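Local structure of major allergen Dau c 1 (Daucus carota, 2WQL) at residues Leu8-Val14 / Gly110-Thr116; Phe20-Leu25 / Val74-Ser80; Gly48-Arg54 / Thr68-Val74. The protein probably binds small hydrophobic ligands in an internal cavity, as other Bet v 1-type pathogenesis-related proteins do, and is a major food allergen of carrot. The protein carries 4 engineered substitutions. All blocks are in the same frame, centred on the assembly; numbering follows the deposited sequence.

Contact 1 (Leu8-Val14 / Gly110-Thr116); sequences LEITSSV and GGSITKT. With P4C (O-acetaldehydyl-hexaethylene glycol), chain E.
Ser112 lays its side chain against that of Ser12 (OG to Ser12 CB 3.9 Å) in an antiparallel strand pair of the Bet v 1 fold, where strand 5-12, outermost in this chain's sheet, joins strand 112-122. The segment axes approach to 4.6 Å at 164°. Leu8/Thr116, Ile10/Thr114 and Ser12/Ser112 are hydrogen-bonded pairs (Leu8 N to Thr116 O 2.9 Å, Thr114 N to Ile10 O 2.9 Å); Glu9/Lys115 and Thr11/Ile113 are non-hydrogen-bonded. Apolar and small hydroxyl residues of the first set face inward, where Ile10 and Thr114 meet Phe144 of helix 130-153 and Thr116 CG2 touches P4C C8 at 3.5 Å; charged Glu9 and Lys115 lie on the opposite face. At the end of strand 8-12, Ser12 OG (chi1 t) accepts from Val14 N at 3.0 Å, an ST turn. At Gly111 a CB would clash with Ser12 O. Ser112 OG (chi1 p) donates to Val14 O (2.8 Å); water 1 joins it (2.9 Å) to Ile10 O (3.2 Å) and Thr114 OG1 (2.8 Å).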
loop_
_atom_site.group_PDB
_atom_site.type_symbol
_atom_site.label_atom_id
_atom_site.label_comp_id
_atom_site.label_asym_id
_atom_site.label_seq_id
_atom_site.Cartn_x
_atom_site.Cartn_y
_atom_site.Cartn_z
ATOM N N LEU A 8 -11.439 -5.533 9.921
ATOM C CA LEU A 8 -11.523 -6.228 8.645
ATOM C C LEU A 8 -11.728 -5.198 7.551
ATOM O O LEU A 8 -12.602 -4.336 7.661
ATOM C CB LEU A 8 -12.713 -7.191 8.655
ATOM C CG LEU A 8 -13.023 -7.890 7.329
ATOM C CD1 LEU A 8 -11.898 -8.888 6.960
ATOM C CD2 LEU A 8 -14.406 -8.573 7.402
ATOM N N GLU A 9 -10.934 -5.293 6.493
ATOM C CA GLU A 9 -11.075 -4.398 5.354
ATOM C C GLU A 9 -11.376 -5.231 4.133
ATOM O O GLU A 9 -10.735 -6.254 3.915
ATOM C CB GLU A 9 -9.810 -3.581 5.151
ATOM C CG GLU A 9 -9.599 -2.587 6.272
ATOM C CD GLU A 9 -8.492 -1.573 5.993
ATOM O OE1 GLU A 9 -7.836 -1.632 4.913
ATOM O OE2 GLU A 9 -8.286 -0.699 6.878
ATOM N N ILE A 10 -12.373 -4.821 3.355
ATOM C CA ILE A 10 -12.687 -5.520 2.117
ATOM C C ILE A 10 -12.683 -4.533 0.952
ATOM O O ILE A 10 -13.384 -3.537 0.958
ATOM C CB ILE A 10 -14.047 -6.247 2.181
ATOM C CG1 ILE A 10 -14.112 -7.199 3.376
ATOM C CG2 ILE A 10 -14.285 -7.026 0.913
ATOM C CD1 ILE A 10 -15.519 -7.626 3.753
ATOM N N THR A 11 -11.877 -4.833 -0.050
ATOM C CA THR A 11 -11.766 -4.004 -1.240
ATOM C C THR A 11 -12.764 -4.454 -2.303
ATOM O O THR A 11 -13.037 -5.649 -2.449
ATOM C CB THR A 11 -10.329 -4.075 -1.810
ATOM O OG1 THR A 11 -9.427 -3.520 -0.849
ATOM C CG2 THR A 11 -10.187 -3.281 -3.087
ATOM N N SER A 12 -13.299 -3.487 -3.041
ATOM C CA SER A 12 -14.231 -3.752 -4.123
ATOM C C SER A 12 -14.041 -2.762 -5.256
ATOM O O SER A 12 -13.687 -1.624 -5.031
ATOM C CB SER A 12 -15.675 -3.664 -3.623
ATOM O OG SER A 12 -16.609 -3.875 -4.680
ATOM N N SER A 13 -14.298 -3.201 -6.479
ATOM C CA SER A 13 -14.272 -2.313 -7.633
ATOM C C SER A 13 -15.586 -1.569 -7.790
ATOM O O SER A 13 -15.657 -0.644 -8.589
ATOM C CB SER A 13 -13.974 -3.089 -8.919
ATOM O OG SER A 13 -14.965 -4.061 -9.175
ATOM N N VAL A 14 -16.618 -1.985 -7.056
ATOM C CA VAL A 14 -17.902 -1.298 -7.050
ATOM C C VAL A 14 -17.805 -0.032 -6.179
ATOM O O VAL A 14 -17.058 0.009 -5.201
ATOM C CB VAL A 14 -19.036 -2.210 -6.518
ATOM C CG1 VAL A 14 -20.323 -1.431 -6.361
ATOM C CG2 VAL A 14 -19.241 -3.407 -7.433
ATOM N N GLY A 110 -12.464 4.712 -8.376
ATOM C CA GLY A 110 -13.925 4.630 -8.474
ATOM C C GLY A 110 -14.506 3.438 -7.733
ATOM O O GLY A 110 -15.720 3.232 -7.766
ATOM N N GLY A 111 -13.650 2.656 -7.073
ATOM C CA GLY A 111 -14.094 1.564 -6.219
ATOM C C GLY A 111 -14.201 2.007 -4.779
ATOM O O GLY A 111 -14.390 3.195 -4.513
ATOM N N SER A 112 -14.079 1.053 -3.854
ATOM C CA SER A 112 -14.267 1.327 -2.433
ATOM C C SER A 112 -13.533 0.354 -1.509
ATOM O O SER A 112 -13.139 -0.721 -1.927
ATOM C CB SER A 112 -15.760 1.290 -2.107
ATOM O OG SER A 112 -16.344 0.026 -2.442
ATOM N N ILE A 113 -13.341 0.767 -0.261
ATOM C CA ILE A 113 -12.874 -0.102 0.814
ATOM C C ILE A 113 -13.906 -0.037 1.921
ATOM O O ILE A 113 -14.262 1.047 2.360
ATOM C CB ILE A 113 -11.525 0.346 1.409
ATOM C CG1 ILE A 113 -10.416 0.330 0.352
ATOM C CG2 ILE A 113 -11.107 -0.585 2.524
ATOM C CD1 ILE A 113 -9.149 1.011 0.784
ATOM N N THR A 114 -14.391 -1.191 2.363
ATOM C CA THR A 114 -15.343 -1.267 3.460
ATOM C C THR A 114 -14.535 -1.648 4.707
ATOM O O THR A 114 -13.976 -2.755 4.779
ATOM C CB THR A 114 -16.462 -2.295 3.155
ATOM O OG1 THR A 114 -17.220 -1.840 2.032
ATOM C CG2 THR A 114 -17.387 -2.477 4.318
ATOM N N LYS A 115 -14.465 -0.726 5.664
ATOM C CA LYS A 115 -13.665 -0.895 6.874
ATOM C C LYS A 115 -14.564 -1.163 8.075
ATOM O O LYS A 115 -15.409 -0.310 8.392
ATOM C CB LYS A 115 -12.847 0.375 7.119
ATOM C CG LYS A 115 -11.903 0.739 5.943
ATOM C CD LYS A 115 -11.012 1.945 6.236
ATOM C CE LYS A 115 -9.929 2.129 5.171
ATOM N NZ LYS A 115 -9.308 3.506 5.211
ATOM N N THR A 116 -14.400 -2.322 8.730
ATOM C CA THR A 116 -15.189 -2.673 9.913
ATOM C C THR A 116 -14.293 -2.889 11.119
ATOM O O THR A 116 -13.283 -3.565 11.038
ATOM C CB THR A 116 -16.022 -3.951 9.709
ATOM O OG1 THR A 116 -16.808 -3.816 8.518
ATOM C CG2 THR A 116 -16.944 -4.206 10.920
HETATM O O1 P4C E . -26.661 -5.023 7.400
HETATM C C2 P4C E . -25.728 -5.470 8.064
HETATM C C3 P4C E . -24.307 -4.972 7.874
HETATM O O4 P4C E . -23.477 -5.628 8.850
HETATM C C5 P4C E . -22.201 -5.021 9.149
HETATM C C6 P4C E . -21.723 -5.541 10.513
HETATM O O7 P4C E . -20.844 -6.652 10.364
HETATM C C8 P4C E . -19.525 -6.327 9.871
HETATM C C9 P4C E . -19.058 -7.205 8.686
HETATM O O10 P4C E . -18.934 -6.423 7.473
HETATM C C11 P4C E . -18.996 -7.188 6.255
HETATM C C12 P4C E . -20.301 -6.939 5.499
HETATM O O13 P4C E . -21.045 -8.159 5.361
HETATM C C14 P4C E . -22.256 -8.044 4.603
HETATM C C15 P4C E . -23.408 -7.555 5.475
HETATM O O16 P4C E . -24.263 -8.635 5.856
HETATM C C17 P4C E . -24.934 -8.456 7.127
HETATM C C18 P4C E . -25.113 -9.802 7.866
HETATM O O19 P4C E . -25.254 -9.651 9.300
HETATM C C20 P4C E . -24.106 -10.051 10.075
HETATM C C21 P4C E . -24.020 -9.229 11.377
HETATM O O22 P4C E . -22.741 -8.591 11.606
HETATM O O HOH W 1 -15.830 -1.936 -0.430
#

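Contact 2 (Phe20-Leu25 / Val74-Ser80); sequences FSGIVL and VNKEALS. Engineered in segment 74-80: Ser80 (natural residue Thr). With P4C (O-acetaldehydyl-hexaethylene glycol), chain E.
Phe20, directed toward segment 74-80 with chi1 t and chi2 76°, brings its ring against a turn of backbone. Leu79 CA sits over one face, 3.7 Å from the ring centroid and 15° off the normal, a CH-pi contact, while Ser80 O lies at the edge, 3.5 Å from Phe20 CZ. A flat aromatic suits a surface made largely of main chain. Leu79, with left-handed backbone angles (56°/47°), adds its own side chain, CD2 to Phe20 CD2 at 3.9 Å. The turn is the hairpin loop between strands 66-75 and 80-87 of the Bet v 1 fold; the helix is 16-25, which lines the ligand pocket with Ile23, whose O accepts a hydrogen bond from P4C O1 at 3.1 Å. Leu79 and Ser80 (engineered from Thr) both stand opposite Asn75 in a G1 beta bulge, Ser80 making the two hydrogen bonds: Asn75 N to Ser80 O 3.0 Å, Ser80 N to Asn75 O 3.3 Å. Asn75 OD1 closes the loop, accepting from Ala78 N at 2.9 Å. Leu25 ends the pi-type turn at 21-25; its CD2 reaches Lys76 CG at 3.8 Å. Val24 CG1 meets Val74 CG1 at 4.1 Å.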
loop_
_atom_site.group_PDB
_atom_site.type_symbol
_atom_site.label_atom_id
_atom_site.label_comp_id
_atom_site.label_asym_id
_atom_site.label_seq_id
_atom_site.Cartn_x
_atom_site.Cartn_y
_atom_site.Cartn_z
ATOM N N PHE A 20 -22.672 0.302 -0.146
ATOM C CA PHE A 20 -23.440 0.646 1.030
ATOM C C PHE A 20 -24.924 0.362 0.852
ATOM O O PHE A 20 -25.584 -0.052 1.793
ATOM C CB PHE A 20 -23.266 2.124 1.368
ATOM C CG PHE A 20 -23.822 2.506 2.711
ATOM C CD1 PHE A 20 -23.134 2.177 3.878
ATOM C CD2 PHE A 20 -25.016 3.185 2.813
ATOM C CE1 PHE A 20 -23.625 2.534 5.129
ATOM C CE2 PHE A 20 -25.521 3.543 4.061
ATOM C CZ PHE A 20 -24.820 3.214 5.222
ATOM N N SER A 21 -25.459 0.601 -0.340
ATOM C CA SER A 21 -26.873 0.353 -0.565
ATOM C C SER A 21 -27.135 -1.145 -0.518
ATOM O O SER A 21 -28.178 -1.578 -0.049
ATOM C CB SER A 21 -27.344 0.947 -1.891
ATOM O OG SER A 21 -26.811 0.204 -2.980
ATOM N N GLY A 22 -26.180 -1.940 -0.972
ATOM C CA GLY A 22 -26.363 -3.375 -1.007
ATOM C C GLY A 22 -26.199 -4.038 0.347
ATOM O O GLY A 22 -26.969 -4.923 0.709
ATOM N N ILE A 23 -25.185 -3.627 1.098
ATOM C CA ILE A 23 -24.857 -4.327 2.338
ATOM C C ILE A 23 -25.467 -3.678 3.570
ATOM O O ILE A 23 -25.348 -4.237 4.652
ATOM C CB ILE A 23 -23.328 -4.517 2.545
ATOM C CG1 ILE A 23 -22.648 -3.190 2.895
ATOM C CG2 ILE A 23 -22.686 -5.167 1.314
ATOM C CD1 ILE A 23 -21.120 -3.265 2.966
ATOM N N VAL A 24 -26.123 -2.524 3.419
ATOM C CA VAL A 24 -26.879 -1.904 4.524
ATOM C C VAL A 24 -28.324 -1.562 4.146
ATOM O O VAL A 24 -29.267 -2.167 4.663
ATOM C CB VAL A 24 -26.184 -0.627 5.040
ATOM C CG1 VAL A 24 -27.049 0.068 6.064
ATOM C CG2 VAL A 24 -24.819 -0.958 5.631
ATOM N N LEU A 25 -28.505 -0.603 3.241
ATOM C CA LEU A 25 -29.839 -0.031 3.008
ATOM C C LEU A 25 -30.866 -1.035 2.510
ATOM O O LEU A 25 -31.989 -1.073 3.023
ATOM C CB LEU A 25 -29.776 1.153 2.028
ATOM C CG LEU A 25 -29.011 2.389 2.519
ATOM C CD1 LEU A 25 -29.130 3.545 1.539
ATOM C CD2 LEU A 25 -29.487 2.792 3.904
ATOM N N VAL A 74 -27.309 4.539 11.650
ATOM C CA VAL A 74 -27.123 4.528 10.199
ATOM C C VAL A 74 -26.925 5.951 9.714
ATOM O O VAL A 74 -27.669 6.850 10.106
ATOM C CB VAL A 74 -28.348 4.008 9.456
ATOM C CG1 VAL A 74 -27.987 3.566 8.052
ATOM C CG2 VAL A 74 -28.987 2.870 10.192
ATOM N N ASN A 75 -25.912 6.157 8.882
ATOM C CA ASN A 75 -25.684 7.454 8.279
ATOM C C ASN A 75 -25.577 7.256 6.781
ATOM O O ASN A 75 -24.556 6.855 6.275
ATOM C CB ASN A 75 -24.450 8.136 8.870
ATOM C CG ASN A 75 -24.368 9.587 8.506
ATOM O OD1 ASN A 75 -24.533 9.953 7.345
ATOM N ND2 ASN A 75 -24.091 10.434 9.492
ATOM N N LYS A 76 -26.666 7.541 6.090
ATOM C CA LYS A 76 -26.769 7.322 4.657
ATOM C C LYS A 76 -25.823 8.201 3.845
ATOM O O LYS A 76 -25.326 7.786 2.797
ATOM C CB LYS A 76 -28.220 7.551 4.206
ATOM C CG LYS A 76 -29.187 6.516 4.785
ATOM C CD LYS A 76 -30.678 6.918 4.651
ATOM C CE LYS A 76 -31.588 5.957 5.472
ATOM N NZ LYS A 76 -33.046 6.185 5.209
ATOM N N GLU A 77 -25.579 9.407 4.335
ATOM C CA GLU A 77 -24.754 10.371 3.641
ATOM C C GLU A 77 -23.273 10.063 3.812
ATOM O O GLU A 77 -22.487 10.218 2.879
ATOM C CB GLU A 77 -25.074 11.767 4.164
ATOM C CG GLU A 77 -26.522 12.211 3.897
ATOM C CD GLU A 77 -26.824 12.405 2.398
ATOM O OE1 GLU A 77 -25.864 12.479 1.582
ATOM O OE2 GLU A 77 -28.023 12.490 2.033
ATOM N N ALA A 78 -22.896 9.605 5.001
ATOM C CA ALA A 78 -21.510 9.295 5.298
ATOM C C ALA A 78 -21.117 7.865 4.956
ATOM O O ALA A 78 -19.937 7.546 5.010
ATOM C CB ALA A 78 -21.235 9.562 6.737
ATOM N N LEU A 79 -22.096 7.026 4.596
ATOM C CA LEU A 79 -21.902 5.601 4.351
ATOM C C LEU A 79 -21.274 4.889 5.572
ATOM O O LEU A 79 -20.314 4.127 5.433
ATOM C CB LEU A 79 -21.047 5.383 3.103
ATOM C CG LEU A 79 -21.382 6.228 1.866
ATOM C CD1 LEU A 79 -20.509 5.827 0.694
ATOM C CD2 LEU A 79 -22.869 6.139 1.512
ATOM N N SER A 80 -21.812 5.144 6.762
ATOM C CA SER A 80 -21.397 4.417 7.947
ATOM C C SER A 80 -22.570 3.686 8.580
ATOM O O SER A 80 -23.728 4.083 8.424
ATOM C CB SER A 80 -20.736 5.343 8.972
ATOM O OG SER A 80 -21.668 6.157 9.647
HETATM O O1 P4C E . -26.661 -5.023 7.400
HETATM C C2 P4C E . -25.728 -5.470 8.064
HETATM C C3 P4C E . -24.307 -4.972 7.874
HETATM O O4 P4C E . -23.477 -5.628 8.850
HETATM C C5 P4C E . -22.201 -5.021 9.149
HETATM C C6 P4C E . -21.723 -5.541 10.513
HETATM O O7 P4C E . -20.844 -6.652 10.364
HETATM C C8 P4C E . -19.525 -6.327 9.871
HETATM C C9 P4C E . -19.058 -7.205 8.686
HETATM O O10 P4C E . -18.934 -6.423 7.473
HETATM C C11 P4C E . -18.996 -7.188 6.255
HETATM C C12 P4C E . -20.301 -6.939 5.499
HETATM O O13 P4C E . -21.045 -8.159 5.361
HETATM C C14 P4C E . -22.256 -8.044 4.603
HETATM C C15 P4C E . -23.408 -7.555 5.475
HETATM O O16 P4C E . -24.263 -8.635 5.856
HETATM C C17 P4C E . -24.934 -8.456 7.127
HETATM C C18 P4C E . -25.113 -9.802 7.866
HETATM O O19 P4C E . -25.254 -9.651 9.300
HETATM C C20 P4C E . -24.106 -10.051 10.075
HETATM C C21 P4C E . -24.020 -9.229 11.377
HETATM O O22 P4C E . -22.741 -8.591 11.606
#

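Contact 3 (Gly48-Arg54 / Thr68-Val74); sequences GGAGTVR and TVRTDAV
Strand 68-74 offers its backbone to the glycine-rich loop characteristic of the Bet v 1 family, here ending in Gly48-Thr52, and to the start of strand 53-57. Arg54 and Val69 form an antiparallel hydrogen-bonded pair, Arg54 N to Val69 O and Val69 N to Arg54 O both 2.9 Å; Val53/Arg70 is non-hydrogen-bonded. On the same face as Arg54, Val69 touches P4C in the ligand pocket. Thr71 N donates to Thr52 O at 2.8 Å, and Thr71 O accepts from Gly51 N at 2.9 Å. A type II turn spans Gly49 to Thr52, closed by Thr52 N to Gly49 O at 3.0 Å. Gly51 (94°/-14°) and Gly48 (109°/-18°) hold positive phi, where a side chain would strike the preceding carbonyl. Thr52 OG1 (chi1 m) serves twice, accepting from Gly48 N at 2.8 Å and donating to Gly49 O at 2.6 Å. Arg70 NE forms a salt bridge with Asp72 OD1 at 3.0 Å, Asp72 OD2 bonds to Thr84 OG1, Thr71 OG1 to Tyr81, and Arg54 NH2 pairs with Asp28. The amides of Gly48, Gly51 and Thr52 and the carbonyls of Gly49 and Thr52 are met by backbone or one hydroxyl, and Gly49 N by Asp47, consistent with a well-defined loop despite three glycines.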
loop_
_atom_site.group_PDB
_atom_site.type_symbol
_atom_site.label_atom_id
_atom_site.label_comp_id
_atom_site.label_asym_id
_atom_site.label_seq_id
_atom_site.Cartn_x
_atom_site.Cartn_y
_atom_site.Cartn_z
ATOM N N GLY A 48 -35.044 -0.441 9.726
ATOM C CA GLY A 48 -33.668 -0.457 9.239
ATOM C C GLY A 48 -32.800 0.606 9.875
ATOM O O GLY A 48 -31.570 0.521 9.811
ATOM N N GLY A 49 -33.428 1.616 10.478
ATOM C CA GLY A 49 -32.684 2.654 11.194
ATOM C C GLY A 49 -32.431 2.261 12.642
ATOM O O GLY A 49 -32.720 1.134 13.040
ATOM N N ALA A 50 -31.878 3.194 13.420
ATOM C CA ALA A 50 -31.478 2.928 14.795
ATOM C C ALA A 50 -32.615 2.277 15.550
ATOM O O ALA A 50 -33.762 2.656 15.378
ATOM C CB ALA A 50 -31.065 4.200 15.490
ATOM N N GLY A 51 -32.285 1.278 16.364
ATOM C CA GLY A 51 -33.271 0.545 17.147
ATOM C C GLY A 51 -33.777 -0.717 16.485
ATOM O O GLY A 51 -34.399 -1.546 17.135
ATOM N N THR A 52 -33.516 -0.865 15.195
ATOM C CA THR A 52 -33.922 -2.049 14.460
ATOM C C THR A 52 -33.187 -3.278 15.006
ATOM O O THR A 52 -32.005 -3.215 15.318
ATOM C CB THR A 52 -33.615 -1.889 12.956
ATOM O OG1 THR A 52 -34.381 -0.801 12.428
ATOM C CG2 THR A 52 -33.944 -3.179 12.177
ATOM N N VAL A 53 -33.902 -4.387 15.132
ATOM C CA VAL A 53 -33.346 -5.616 15.673
ATOM C C VAL A 53 -33.674 -6.760 14.709
ATOM O O VAL A 53 -34.817 -6.973 14.342
ATOM C CB VAL A 53 -33.922 -5.930 17.083
ATOM C CG1 VAL A 53 -33.452 -7.280 17.554
ATOM C CG2 VAL A 53 -33.540 -4.857 18.096
ATOM N N ARG A 54 -32.658 -7.496 14.300
ATOM C CA ARG A 54 -32.838 -8.650 13.421
ATOM C C ARG A 54 -32.485 -9.944 14.135
ATOM O O ARG A 54 -31.386 -10.082 14.664
ATOM C CB ARG A 54 -31.944 -8.520 12.193
ATOM C CG ARG A 54 -32.333 -7.395 11.246
ATOM C CD ARG A 54 -31.437 -7.375 10.015
ATOM N NE ARG A 54 -31.969 -6.451 9.020
ATOM C CZ ARG A 54 -31.725 -5.144 8.980
ATOM N NH1 ARG A 54 -30.933 -4.576 9.867
ATOM N NH2 ARG A 54 -32.279 -4.394 8.040
ATOM N N THR A 68 -28.601 -12.442 17.010
ATOM C CA THR A 68 -29.514 -11.320 17.121
ATOM C C THR A 68 -28.682 -10.064 17.037
ATOM O O THR A 68 -27.778 -9.874 17.847
ATOM C CB THR A 68 -30.258 -11.341 18.469
ATOM O OG1 THR A 68 -31.020 -12.547 18.570
ATOM C CG2 THR A 68 -31.189 -10.141 18.624
ATOM N N VAL A 69 -28.991 -9.203 16.066
ATOM C CA VAL A 69 -28.184 -8.012 15.782
ATOM C C VAL A 69 -29.025 -6.743 15.851
ATOM O O VAL A 69 -30.025 -6.633 15.162
ATOM C CB VAL A 69 -27.552 -8.115 14.384
ATOM C CG1 VAL A 69 -26.685 -6.888 14.071
ATOM C CG2 VAL A 69 -26.751 -9.395 14.286
ATOM N N ARG A 70 -28.588 -5.791 16.670
ATOM C CA ARG A 70 -29.259 -4.506 16.821
ATOM C C ARG A 70 -28.533 -3.465 15.990
ATOM O O ARG A 70 -27.312 -3.431 16.000
ATOM C CB ARG A 70 -29.254 -4.084 18.284
ATOM C CG ARG A 70 -29.858 -2.724 18.570
ATOM C CD ARG A 70 -29.773 -2.394 20.050
ATOM N NE ARG A 70 -28.384 -2.197 20.454
ATOM C CZ ARG A 70 -27.841 -2.639 21.582
ATOM N NH1 ARG A 70 -28.546 -3.326 22.456
ATOM N NH2 ARG A 70 -26.568 -2.401 21.826
ATOM N N THR A 71 -29.276 -2.625 15.273
ATOM C CA THR A 71 -28.697 -1.474 14.585
ATOM C C THR A 71 -28.651 -0.297 15.560
ATOM O O THR A 71 -29.691 0.105 16.059
ATOM C CB THR A 71 -29.557 -1.031 13.370
ATOM O OG1 THR A 71 -29.729 -2.118 12.447
ATOM C CG2 THR A 71 -28.910 0.174 12.645
ATOM N N ASP A 72 -27.452 0.243 15.803
ATOM C CA ASP A 72 -27.249 1.362 16.720
ATOM C C ASP A 72 -27.340 2.693 15.988
ATOM O O ASP A 72 -27.807 3.674 16.548
ATOM C CB ASP A 72 -25.897 1.247 17.409
ATOM C CG ASP A 72 -25.730 -0.066 18.160
ATOM O OD1 ASP A 72 -26.485 -0.305 19.126
ATOM O OD2 ASP A 72 -24.827 -0.863 17.786
ATOM N N ALA A 73 -26.884 2.740 14.737
ATOM C CA ALA A 73 -26.839 4.001 13.964
ATOM C C ALA A 73 -26.664 3.718 12.468
ATOM O O ALA A 73 -25.985 2.767 12.068
ATOM C CB ALA A 73 -25.727 4.912 14.462
ATOM N N VAL A 74 -27.309 4.539 11.650
ATOM C CA VAL A 74 -27.123 4.528 10.199
ATOM C C VAL A 74 -26.925 5.951 9.714
ATOM O O VAL A 74 -27.669 6.850 10.106
ATOM C CB VAL A 74 -28.348 4.008 9.456
ATOM C CG1 VAL A 74 -27.987 3.566 8.052
ATOM C CG2 VAL A 74 -28.987 2.870 10.192
#

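How the contacts relate
Contacts 1 and 3 pair strands of one antiparallel seven-stranded sheet of the Bet v 1 fold, and contact 2 packs helix 16-25 against the turn between two of its strands. They nest along the chain: contact 3 lies inside the loop closed by contact 2, which lies inside that closed by contact 1. Contacts 1 and 2 have centres about 13 Å apart and touch where Thr114 CG2 meets Ile23 CD1 at 4.0 Å. Contacts 2 and 3, also about 13 Å apart between centres, share Val74 on strand 66-75. Contacts 1 and 3 are about 22 Å apart between centres and do not touch. Each supplies one residue of the P4C pocket, Thr116, Ile23 and Val69, so residues distant in sequence line one cavity.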